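Local coordinates for aminopeptidase N family protein (Idiomarina loihiensis L2TR, PDB 4FGM) that binds zinc and probably acts as a metal-dependent aminopeptidase of the M61 family, releasing residues from the N-termini of peptides, at residues K184-S190 with Y223-V229; F234-E238 with L270-E274; C247-L252 with N263-F267; N280-P286 with F305-T310. The contacts are given in a common frame with arbitrary orientation. Numbering follows the deposited sequence.

Interaction 1 (K184-S190 with Y223-V229); sequences KHSLVLS and YTFLTMV
Two extended strands run parallel (7° between directions, axes 4.7 Å apart), H185 beside Y223 through S190 beside M228. Y223 N donates to K184 O (3.1 Å) and Y223 O accepts from S186 N (2.9 Å); Y223 (chi1 t) lies on the H185 face, its ring edge-to-face with Y275, while H185 NE2 bonds Y275 OH. T224 lies on the face of S186 and V188, opposite Y223, its CG2 3.6 Å from both S186 CB and V188 CG2. F225 N binds S186 O (2.8 Å) and F225 O takes V188 N (2.9 Å); L187 CD1 rests 3.9 Å from F225 CB. These are strands 183-190 and 222-230 of a beta-alpha-beta crossover whose helix, 197-215, packs on the H185, L187 and F225 face. L226 CD2 reaches V188 CG2 (4.2 Å), on the face toward L169. T227 N bonds V188 O (2.7 Å), T227 O receives S190 N (2.9 Å), and T227 CB sits 3.5 Å from L189 CD2. V229 N closes the ladder on S190 O (2.8 Å).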
# COMPACT_ATOMS: atom_id res chain seq x y z
N LYS A 184 -21.90 -5.75 -9.38
CA LYS A 184 -21.81 -4.30 -9.60
C LYS A 184 -20.55 -3.71 -9.00
O LYS A 184 -20.19 -3.99 -7.85
CB LYS A 184 -23.02 -3.58 -9.01
CG LYS A 184 -24.34 -3.87 -9.71
CD LYS A 184 -25.38 -2.82 -9.37
CE LYS A 184 -26.74 -3.21 -9.92
NZ LYS A 184 -26.64 -3.62 -11.35
N HIS A 185 -19.88 -2.88 -9.79
CA HIS A 185 -18.65 -2.20 -9.38
C HIS A 185 -18.79 -0.71 -9.64
O HIS A 185 -19.59 -0.29 -10.48
CB HIS A 185 -17.45 -2.73 -10.16
CG HIS A 185 -17.00 -4.10 -9.75
ND1 HIS A 185 -17.74 -5.24 -10.01
CD2 HIS A 185 -15.89 -4.52 -9.10
CE1 HIS A 185 -17.10 -6.29 -9.55
NE2 HIS A 185 -15.97 -5.89 -8.99
N SER A 186 -18.01 0.09 -8.92
CA SER A 186 -18.03 1.53 -9.08
C SER A 186 -16.64 2.14 -8.99
O SER A 186 -15.81 1.73 -8.18
CB SER A 186 -18.89 2.19 -7.99
OG SER A 186 -20.26 1.84 -8.13
N LEU A 187 -16.40 3.12 -9.86
CA LEU A 187 -15.15 3.86 -9.83
C LEU A 187 -15.63 5.23 -9.41
O LEU A 187 -16.47 5.83 -10.07
CB LEU A 187 -14.50 3.94 -11.21
CG LEU A 187 -13.31 4.92 -11.22
CD1 LEU A 187 -12.24 4.44 -10.23
CD2 LEU A 187 -12.74 5.03 -12.61
N VAL A 188 -15.12 5.72 -8.28
CA VAL A 188 -15.52 7.03 -7.77
C VAL A 188 -14.32 7.95 -7.69
O VAL A 188 -13.28 7.59 -7.13
CB VAL A 188 -16.16 6.90 -6.38
CG1 VAL A 188 -16.64 8.27 -5.90
CG2 VAL A 188 -17.30 5.91 -6.43
N LEU A 189 -14.48 9.16 -8.21
CA LEU A 189 -13.38 10.13 -8.20
C LEU A 189 -13.76 11.46 -7.56
O LEU A 189 -14.85 11.98 -7.78
CB LEU A 189 -12.94 10.42 -9.64
CG LEU A 189 -12.60 9.25 -10.56
CD1 LEU A 189 -12.26 9.79 -11.95
CD2 LEU A 189 -11.45 8.45 -9.99
N SER A 190 -12.83 11.99 -6.76
CA SER A 190 -13.01 13.28 -6.10
C SER A 190 -11.72 14.06 -6.32
O SER A 190 -10.63 13.55 -6.03
CB SER A 190 -13.26 13.11 -4.60
OG SER A 190 -13.32 14.38 -3.96
N TYR A 223 -18.61 -3.77 -5.25
CA TYR A 223 -17.32 -3.21 -4.89
C TYR A 223 -17.13 -1.79 -5.40
O TYR A 223 -17.54 -1.46 -6.52
CB TYR A 223 -16.21 -4.13 -5.40
CG TYR A 223 -14.83 -3.80 -4.88
CD1 TYR A 223 -14.07 -2.80 -5.48
CD2 TYR A 223 -14.30 -4.48 -3.80
CE1 TYR A 223 -12.80 -2.50 -5.02
CE2 TYR A 223 -13.02 -4.19 -3.32
CZ TYR A 223 -12.28 -3.19 -3.94
OH TYR A 223 -11.00 -2.94 -3.51
N THR A 224 -16.50 -0.94 -4.58
CA THR A 224 -16.28 0.45 -4.95
C THR A 224 -14.84 0.91 -4.81
O THR A 224 -14.21 0.71 -3.77
CB THR A 224 -17.12 1.40 -4.07
OG1 THR A 224 -18.39 0.81 -3.80
CG2 THR A 224 -17.31 2.74 -4.79
N PHE A 225 -14.34 1.55 -5.86
CA PHE A 225 -12.98 2.09 -5.85
C PHE A 225 -13.09 3.57 -5.51
O PHE A 225 -13.38 4.38 -6.39
CB PHE A 225 -12.31 1.92 -7.21
CG PHE A 225 -11.97 0.50 -7.57
CD1 PHE A 225 -12.88 -0.31 -8.25
CD2 PHE A 225 -10.74 -0.04 -7.22
CE1 PHE A 225 -12.56 -1.63 -8.60
CE2 PHE A 225 -10.41 -1.35 -7.56
CZ PHE A 225 -11.32 -2.14 -8.25
N LEU A 226 -12.89 3.91 -4.24
CA LEU A 226 -12.98 5.31 -3.79
C LEU A 226 -11.65 5.98 -4.08
O LEU A 226 -10.62 5.65 -3.49
CB LEU A 226 -13.29 5.36 -2.29
CG LEU A 226 -14.53 4.56 -1.87
CD1 LEU A 226 -14.74 4.71 -0.36
CD2 LEU A 226 -15.76 5.04 -2.64
N THR A 227 -11.68 6.95 -4.99
CA THR A 227 -10.45 7.60 -5.41
C THR A 227 -10.33 9.10 -5.23
O THR A 227 -11.13 9.87 -5.75
CB THR A 227 -10.19 7.30 -6.91
OG1 THR A 227 -10.26 5.89 -7.13
CG2 THR A 227 -8.81 7.80 -7.33
N MSE A 228 -9.30 9.51 -4.50
CA MSE A 228 -9.00 10.92 -4.31
C MSE A 228 -7.89 11.23 -5.32
O MSE A 228 -6.86 10.54 -5.38
CB MSE A 228 -8.52 11.19 -2.89
CG MSE A 228 -9.64 11.29 -1.88
SE MSE A 228 -8.99 11.47 -0.08
CE MSE A 228 -8.37 9.65 0.16
N VAL A 229 -8.12 12.25 -6.14
CA VAL A 229 -7.15 12.61 -7.16
C VAL A 229 -6.48 13.94 -6.86
O VAL A 229 -7.14 14.97 -6.82
CB VAL A 229 -7.83 12.71 -8.55
CG1 VAL A 229 -6.77 12.84 -9.64
CG2 VAL A 229 -8.71 11.50 -8.79
O HOH W 1 -8.65 15.19 -4.23

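Interaction 2 (F234-E238 with L270-E274); sequences FGGLE and LCCHE. With ZN (zinc ion), chain C; MAE (maleic acid), chain B.
Strand 235-238 runs alongside helix 270-274, axes 8.6 Å apart and crossing at -21°, closest at E238 and E274 (CA-CA 5.0 Å). G235 takes phi/psi of 151/153, where a beta carbon would jam against the preceding carbonyl. At G236 (-161/153) one would point toward the helix and clash with E274 OE2, so glycine lets the glutamate lie against the strand, G236 C to E274 OE2 3.6 Å. The helix keeps its regular bond, E274 N to L270 O (3.0 Å). L270 (t, p) fills the start of the gap: its CD2 lies 3.8 Å from both F234 CE2 and G235 O. E274 (m, m) brings OE1 within 3.2 Å of E238 N, at an angle too poor for a hydrogen bond. In this HExxH helix L270 and E274 lie against the strand, while H273 turns to the zinc, its NE2 2.3 Å away, as is maleic acid O2; H277 and E307 complete the protein ligands. Two like-charged carboxylates lie 3.4 Å apart (E238 OE1 to E274 OE1) close to the zinc, and may share a proton. As in related HExxH aminopeptidases, E274 would probably activate water and E238 probably receive the substrate's amino group.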
# COMPACT_ATOMS: atom_id res chain seq x y z
N PHE A 234 0.28 9.04 -3.88
CA PHE A 234 0.10 7.62 -4.14
C PHE A 234 -0.26 6.92 -2.85
O PHE A 234 0.20 7.29 -1.78
CB PHE A 234 1.38 7.02 -4.72
CG PHE A 234 1.18 5.65 -5.31
CD1 PHE A 234 1.68 4.52 -4.68
CD2 PHE A 234 0.49 5.51 -6.51
CE1 PHE A 234 1.48 3.25 -5.22
CE2 PHE A 234 0.29 4.25 -7.07
CZ PHE A 234 0.78 3.11 -6.42
N GLY A 235 -1.09 5.90 -2.96
CA GLY A 235 -1.49 5.17 -1.77
C GLY A 235 -2.87 4.55 -1.90
O GLY A 235 -3.72 5.04 -2.64
N GLY A 236 -3.07 3.47 -1.16
CA GLY A 236 -4.34 2.78 -1.16
C GLY A 236 -4.48 1.90 0.07
O GLY A 236 -3.48 1.48 0.65
N LEU A 237 -5.71 1.66 0.48
CA LEU A 237 -5.98 0.82 1.64
C LEU A 237 -7.15 -0.09 1.28
O LEU A 237 -8.22 0.36 0.90
CB LEU A 237 -6.33 1.66 2.88
CG LEU A 237 -6.50 0.86 4.17
CD1 LEU A 237 -5.28 -0.04 4.39
CD2 LEU A 237 -6.69 1.81 5.35
N GLU A 238 -6.91 -1.39 1.40
CA GLU A 238 -7.92 -2.39 1.07
C GLU A 238 -9.02 -2.50 2.11
O GLU A 238 -8.81 -2.20 3.29
CB GLU A 238 -7.26 -3.76 0.92
CG GLU A 238 -6.73 -4.33 2.22
CD GLU A 238 -5.38 -3.77 2.61
OE1 GLU A 238 -4.99 -2.71 2.06
OE2 GLU A 238 -4.71 -4.38 3.46
N LEU A 270 -2.28 -0.37 -8.97
CA LEU A 270 -2.74 -0.06 -7.61
C LEU A 270 -4.14 -0.64 -7.37
O LEU A 270 -4.38 -1.25 -6.32
CB LEU A 270 -2.78 1.46 -7.39
CG LEU A 270 -3.33 1.96 -6.05
CD1 LEU A 270 -2.52 1.41 -4.88
CD2 LEU A 270 -3.29 3.47 -6.03
N CYS A 271 -5.04 -0.44 -8.33
CA CYS A 271 -6.41 -0.95 -8.20
C CYS A 271 -6.40 -2.47 -8.13
O CYS A 271 -7.09 -3.07 -7.31
CB CYS A 271 -7.27 -0.52 -9.38
SG CYS A 271 -7.46 1.25 -9.54
N CYS A 272 -5.60 -3.08 -9.00
CA CYS A 272 -5.48 -4.52 -9.05
C CYS A 272 -4.97 -5.05 -7.71
O CYS A 272 -5.37 -6.12 -7.25
CB CYS A 272 -4.50 -4.91 -10.16
SG CYS A 272 -4.30 -6.67 -10.40
N HIS A 273 -4.07 -4.28 -7.09
CA HIS A 273 -3.48 -4.64 -5.81
C HIS A 273 -4.51 -4.62 -4.67
O HIS A 273 -4.61 -5.57 -3.89
CB HIS A 273 -2.33 -3.66 -5.51
CG HIS A 273 -1.58 -3.98 -4.26
ND1 HIS A 273 -0.37 -4.64 -4.27
CD2 HIS A 273 -1.85 -3.72 -2.95
CE1 HIS A 273 0.07 -4.78 -3.03
NE2 HIS A 273 -0.81 -4.24 -2.21
N GLU A 274 -5.28 -3.54 -4.58
CA GLU A 274 -6.27 -3.44 -3.51
C GLU A 274 -7.39 -4.47 -3.69
O GLU A 274 -7.85 -5.07 -2.72
CB GLU A 274 -6.85 -2.03 -3.46
CG GLU A 274 -5.81 -0.91 -3.29
CD GLU A 274 -4.80 -1.18 -2.18
OE1 GLU A 274 -5.15 -1.89 -1.21
OE2 GLU A 274 -3.67 -0.68 -2.26
ZN ZN C . -1.02 -4.40 0.03
C1 MAE B . -0.95 -1.98 1.17
O1 MAE B . -0.26 -2.74 1.92
O2 MAE B . -1.99 -2.45 0.64
C2 MAE B . -0.51 -0.57 1.01
C3 MAE B . -0.54 0.46 1.85
C4 MAE B . -1.04 0.45 3.23
O3 MAE B . -1.56 -0.52 3.81
O4 MAE B . -0.87 1.53 3.84

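Interaction 3 (C247-L252 with N263-F267); sequences CSRKDL and NYQTF
Apolar and aromatic contacts centre on F267 (chi1 t), whose CB points from helix 263-267 toward the other segment. L252 CD2 sits over one face of this ring in a CH-pi contact, 3.6 Å from the centroid and 8° off the normal. C247 SG approaches obliquely, 4.9 Å from the centroid and 4.1 Å from F267 CD1, a sulfur-aromatic contact. These join the end of strand 242-248, and the turn that leaves it, to the early part of helix 262-277, which further along carries the zinc-binding H273. In the turn, 249-251 adopt helical angles: D251 N bonds S248 O (2.8 Å), and D251 OD2 takes a weak bond from S248 N (3.4 Å). Backbone closeness is greatest at D251 and Y264 (CA-CA 4.3 Å), where Y264 CA makes a CA-H...O contact with D251 O (3.2 Å); Y264 OH itself bonds D203. Polar contacts across the segments are slight: K250 NZ gives N263 OD1 a weak hydrogen bond (3.5 Å), and D251 OD1 packs 3.1 Å from N263 CB.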
# COMPACT_ATOMS: atom_id res chain seq x y z
N CYS A 247 -4.36 9.00 -5.74
CA CYS A 247 -3.51 8.91 -6.92
C CYS A 247 -3.25 10.25 -7.57
O CYS A 247 -3.93 11.24 -7.30
CB CYS A 247 -4.13 7.97 -7.95
SG CYS A 247 -5.56 8.67 -8.78
N SER A 248 -2.24 10.28 -8.44
CA SER A 248 -1.87 11.49 -9.15
C SER A 248 -2.76 11.67 -10.36
O SER A 248 -3.12 10.70 -11.04
CB SER A 248 -0.40 11.41 -9.56
OG SER A 248 0.41 11.23 -8.42
N ARG A 249 -3.11 12.92 -10.64
CA ARG A 249 -3.98 13.25 -11.75
C ARG A 249 -3.44 12.76 -13.09
O ARG A 249 -4.20 12.50 -14.02
CB ARG A 249 -4.20 14.76 -11.78
CG ARG A 249 -5.36 15.24 -12.63
CD ARG A 249 -5.74 16.66 -12.22
NE ARG A 249 -4.55 17.41 -11.84
CZ ARG A 249 -4.31 17.88 -10.62
NH1 ARG A 249 -5.18 17.70 -9.64
NH2 ARG A 249 -3.17 18.50 -10.38
N LYS A 250 -2.12 12.62 -13.19
CA LYS A 250 -1.52 12.15 -14.43
C LYS A 250 -1.70 10.65 -14.63
O LYS A 250 -1.48 10.14 -15.72
CB LYS A 250 -0.03 12.50 -14.49
CG LYS A 250 0.81 11.94 -13.35
CD LYS A 250 2.28 12.26 -13.57
CE LYS A 250 3.11 12.09 -12.30
NZ LYS A 250 3.11 10.69 -11.80
N ASP A 251 -2.12 9.94 -13.59
CA ASP A 251 -2.31 8.49 -13.68
C ASP A 251 -3.68 8.12 -14.25
O ASP A 251 -3.90 6.97 -14.62
CB ASP A 251 -2.16 7.84 -12.30
CG ASP A 251 -0.80 8.12 -11.67
OD1 ASP A 251 0.16 8.38 -12.42
OD2 ASP A 251 -0.69 8.05 -10.42
N LEU A 252 -4.59 9.09 -14.32
CA LEU A 252 -5.92 8.83 -14.85
C LEU A 252 -5.97 9.26 -16.30
O LEU A 252 -6.21 10.43 -16.60
CB LEU A 252 -6.97 9.57 -14.01
CG LEU A 252 -7.03 9.15 -12.54
CD1 LEU A 252 -8.10 9.96 -11.83
CD2 LEU A 252 -7.34 7.66 -12.42
N ASN A 263 2.29 5.89 -16.16
CA ASN A 263 1.48 6.45 -15.09
C ASN A 263 0.13 5.76 -14.95
O ASN A 263 -0.26 5.40 -13.84
CB ASN A 263 1.29 7.95 -15.29
CG ASN A 263 2.60 8.69 -15.30
OD1 ASN A 263 3.46 8.46 -14.44
ND2 ASN A 263 2.78 9.58 -16.25
N TYR A 264 -0.58 5.59 -16.06
CA TYR A 264 -1.88 4.93 -16.02
C TYR A 264 -1.68 3.49 -15.55
O TYR A 264 -2.51 2.95 -14.82
CB TYR A 264 -2.54 4.98 -17.39
CG TYR A 264 -3.87 4.26 -17.48
CD1 TYR A 264 -4.80 4.34 -16.44
CD2 TYR A 264 -4.21 3.51 -18.61
CE1 TYR A 264 -6.03 3.70 -16.52
CE2 TYR A 264 -5.44 2.87 -18.71
CZ TYR A 264 -6.35 2.97 -17.66
OH TYR A 264 -7.57 2.34 -17.74
N GLN A 265 -0.58 2.89 -15.97
CA GLN A 265 -0.25 1.51 -15.58
C GLN A 265 -0.10 1.41 -14.06
O GLN A 265 -0.53 0.44 -13.44
CB GLN A 265 1.04 1.07 -16.29
CG GLN A 265 1.70 -0.17 -15.71
CD GLN A 265 3.00 0.16 -14.99
OE1 GLN A 265 3.04 0.25 -13.76
NE2 GLN A 265 4.07 0.34 -15.76
N THR A 266 0.53 2.42 -13.47
CA THR A 266 0.72 2.45 -12.02
C THR A 266 -0.64 2.46 -11.32
O THR A 266 -0.82 1.81 -10.29
CB THR A 266 1.54 3.68 -11.60
OG1 THR A 266 2.88 3.53 -12.08
CG2 THR A 266 1.58 3.81 -10.09
N PHE A 267 -1.59 3.20 -11.88
CA PHE A 267 -2.93 3.27 -11.30
C PHE A 267 -3.64 1.93 -11.40
O PHE A 267 -4.22 1.45 -10.43
CB PHE A 267 -3.77 4.34 -12.01
CG PHE A 267 -5.19 4.41 -11.52
CD1 PHE A 267 -5.47 4.89 -10.24
CD2 PHE A 267 -6.24 3.98 -12.32
CE1 PHE A 267 -6.79 4.93 -9.77
CE2 PHE A 267 -7.55 4.01 -11.86
CZ PHE A 267 -7.83 4.49 -10.58

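Interaction 4 (N280-P286 with F305-T310); sequences NIKTLKP and FYEGMT. With ZN (zinc ion), chain C; MAE (maleic acid), chain B.
N280 OD1 is buried without a polar partner in the model, pressed 2.9 Å from Y306 CD1 and 3.3 Å from F305 CE1. The amide's other end is engaged: N280 ND2 gives a weak hydrogen bond to T310 OG1 (3.2 Å), which in turn donates to Y306 O (2.8 Å). Segment 280-286 is irregular, turning at I281 (phi/psi 107/-27), where I281 N bonds L284 O (2.6 Å). It wraps the Y306 ring (chi1 m): P286 CD lies over one face, 3.3 Å from CE2, I281 CD1 approaches CG at 3.6 Å, and L284 O comes within 3.2 Å of CE1. Y306 OH bonds T419. The loop follows the HExxH helix 262-277, and E307, between helices 303-306 and 308-320, is the downstream glutamate of the gluzincin arrangement: E307 OE1 binds zinc (2.2 Å) and E307 OE2 stands 2.6 Å from maleic acid O1. The helical bond M309 N to F305 O (3.0 Å) spans E307. L284 CD1 meets the edge of the F305 ring, 3.7 Å from CE1.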
# COMPACT_ATOMS: atom_id res chain seq x y z
N ASN A 280 -7.08 -11.73 -0.44
CA ASN A 280 -5.86 -11.85 0.33
C ASN A 280 -5.68 -10.72 1.33
O ASN A 280 -5.37 -9.59 0.94
CB ASN A 280 -4.71 -11.88 -0.67
CG ASN A 280 -3.44 -12.54 -0.14
OD1 ASN A 280 -3.47 -13.22 0.88
ND2 ASN A 280 -2.32 -12.35 -0.86
N ILE A 281 -5.98 -11.04 2.60
CA ILE A 281 -5.93 -10.14 3.75
C ILE A 281 -7.24 -9.67 4.34
O ILE A 281 -7.28 -9.31 5.53
CB ILE A 281 -5.02 -8.90 3.53
CG1 ILE A 281 -4.49 -8.41 4.89
CG2 ILE A 281 -5.85 -7.73 3.02
CD1 ILE A 281 -3.78 -9.49 5.66
N LYS A 282 -8.27 -9.61 3.51
CA LYS A 282 -9.55 -9.16 4.03
C LYS A 282 -10.35 -10.38 4.48
O LYS A 282 -11.05 -10.30 5.50
CB LYS A 282 -10.35 -8.38 2.99
CG LYS A 282 -9.92 -6.92 2.86
CD LYS A 282 -9.24 -6.43 4.13
CE LYS A 282 -10.25 -5.85 5.07
NZ LYS A 282 -9.72 -5.91 6.45
N THR A 283 -10.26 -11.49 3.74
CA THR A 283 -10.99 -12.70 4.12
C THR A 283 -9.98 -13.77 4.51
O THR A 283 -10.08 -14.36 5.59
CB THR A 283 -11.91 -13.19 2.99
OG1 THR A 283 -11.24 -13.07 1.73
CG2 THR A 283 -13.19 -12.37 2.97
N LEU A 284 -9.01 -14.03 3.64
CA LEU A 284 -7.94 -14.98 3.94
C LEU A 284 -6.98 -14.08 4.71
O LEU A 284 -6.55 -13.06 4.19
CB LEU A 284 -7.27 -15.48 2.65
CG LEU A 284 -6.45 -16.78 2.63
CD1 LEU A 284 -5.14 -16.51 1.90
CD2 LEU A 284 -6.18 -17.30 4.03
N LYS A 285 -6.65 -14.43 5.95
CA LYS A 285 -5.75 -13.60 6.74
C LYS A 285 -5.12 -14.40 7.88
O LYS A 285 -5.56 -15.50 8.17
CB LYS A 285 -6.52 -12.41 7.32
CG LYS A 285 -7.42 -12.76 8.49
CD LYS A 285 -8.28 -11.57 8.93
CE LYS A 285 -9.43 -11.33 7.95
NZ LYS A 285 -10.36 -10.24 8.39
N PRO A 286 -4.07 -13.85 8.52
CA PRO A 286 -3.44 -14.58 9.62
C PRO A 286 -4.35 -14.61 10.86
O PRO A 286 -5.16 -13.70 11.06
CB PRO A 286 -2.14 -13.82 9.86
CG PRO A 286 -2.49 -12.42 9.47
CD PRO A 286 -3.33 -12.60 8.22
N PHE A 305 3.60 -12.98 2.68
CA PHE A 305 2.59 -13.64 1.89
C PHE A 305 1.44 -12.68 1.57
O PHE A 305 1.07 -12.50 0.40
CB PHE A 305 2.08 -14.88 2.64
CG PHE A 305 0.92 -15.56 1.98
CD1 PHE A 305 -0.40 -15.16 2.24
CD2 PHE A 305 1.13 -16.59 1.06
CE1 PHE A 305 -1.48 -15.77 1.60
CE2 PHE A 305 0.06 -17.21 0.42
CZ PHE A 305 -1.25 -16.80 0.68
N TYR A 306 0.90 -12.05 2.60
CA TYR A 306 -0.22 -11.14 2.40
C TYR A 306 0.12 -9.89 1.60
O TYR A 306 -0.74 -9.33 0.91
CB TYR A 306 -0.84 -10.81 3.76
CG TYR A 306 -1.61 -11.99 4.26
CD1 TYR A 306 -2.77 -12.41 3.60
CD2 TYR A 306 -1.13 -12.78 5.31
CE1 TYR A 306 -3.43 -13.59 3.96
CE2 TYR A 306 -1.78 -13.96 5.68
CZ TYR A 306 -2.92 -14.36 4.99
OH TYR A 306 -3.55 -15.54 5.31
N GLU A 307 1.37 -9.45 1.66
CA GLU A 307 1.78 -8.30 0.88
C GLU A 307 2.58 -8.78 -0.33
O GLU A 307 2.42 -8.27 -1.44
CB GLU A 307 2.60 -7.31 1.71
CG GLU A 307 1.77 -6.50 2.71
CD GLU A 307 0.62 -5.76 2.05
OE1 GLU A 307 0.56 -5.72 0.81
OE2 GLU A 307 -0.24 -5.22 2.78
N GLY A 308 3.44 -9.79 -0.10
CA GLY A 308 4.27 -10.33 -1.16
C GLY A 308 3.53 -10.89 -2.36
O GLY A 308 3.79 -10.46 -3.49
N MSE A 309 2.62 -11.84 -2.13
CA MSE A 309 1.85 -12.44 -3.22
C MSE A 309 1.10 -11.36 -3.99
O MSE A 309 1.08 -11.34 -5.23
CB MSE A 309 0.82 -13.46 -2.68
CG MSE A 309 1.39 -14.58 -1.81
SE MSE A 309 2.74 -15.72 -2.67
CE MSE A 309 4.29 -15.13 -1.68
N THR A 310 0.49 -10.44 -3.24
CA THR A 310 -0.27 -9.35 -3.83
C THR A 310 0.63 -8.45 -4.68
O THR A 310 0.23 -7.94 -5.72
CB THR A 310 -0.94 -8.49 -2.74
OG1 THR A 310 -1.59 -9.36 -1.79
CG2 THR A 310 -1.97 -7.54 -3.36
ZN ZN C . -1.02 -4.40 0.03
C1 MAE B . -0.95 -1.98 1.17
O1 MAE B . -0.26 -2.74 1.92
O2 MAE B . -1.99 -2.45 0.64
C2 MAE B . -0.51 -0.57 1.01
C3 MAE B . -0.54 0.46 1.85
C4 MAE B . -1.04 0.45 3.23
O3 MAE B . -1.56 -0.52 3.81
O4 MAE B . -0.87 1.53 3.84

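All four contacts are largely buried; K184, F234 and K250 are their exposed residues. Interactions 1, 2 and 3 meet on one mixed sheet. Interaction 1 is backbone hydrogen bonding within it, whereas 2 sets side chains of helix 262-277 against glycine backbone, and 3 joins that helix to the end of strand 242-248 and its following turn. M228 O probably bonds C247 N, linking 1 to 3, and F225 CE2 packs on C271 CB, linking 1 to 2. Interactions 2 and 4 share zinc and maleic acid: 2 contributes H273 and sets E238 and E274 close together near the metal; 4 gives the zinc the carboxylate of E307 and otherwise packs round Y306. Interactions 3 and 4 do not touch.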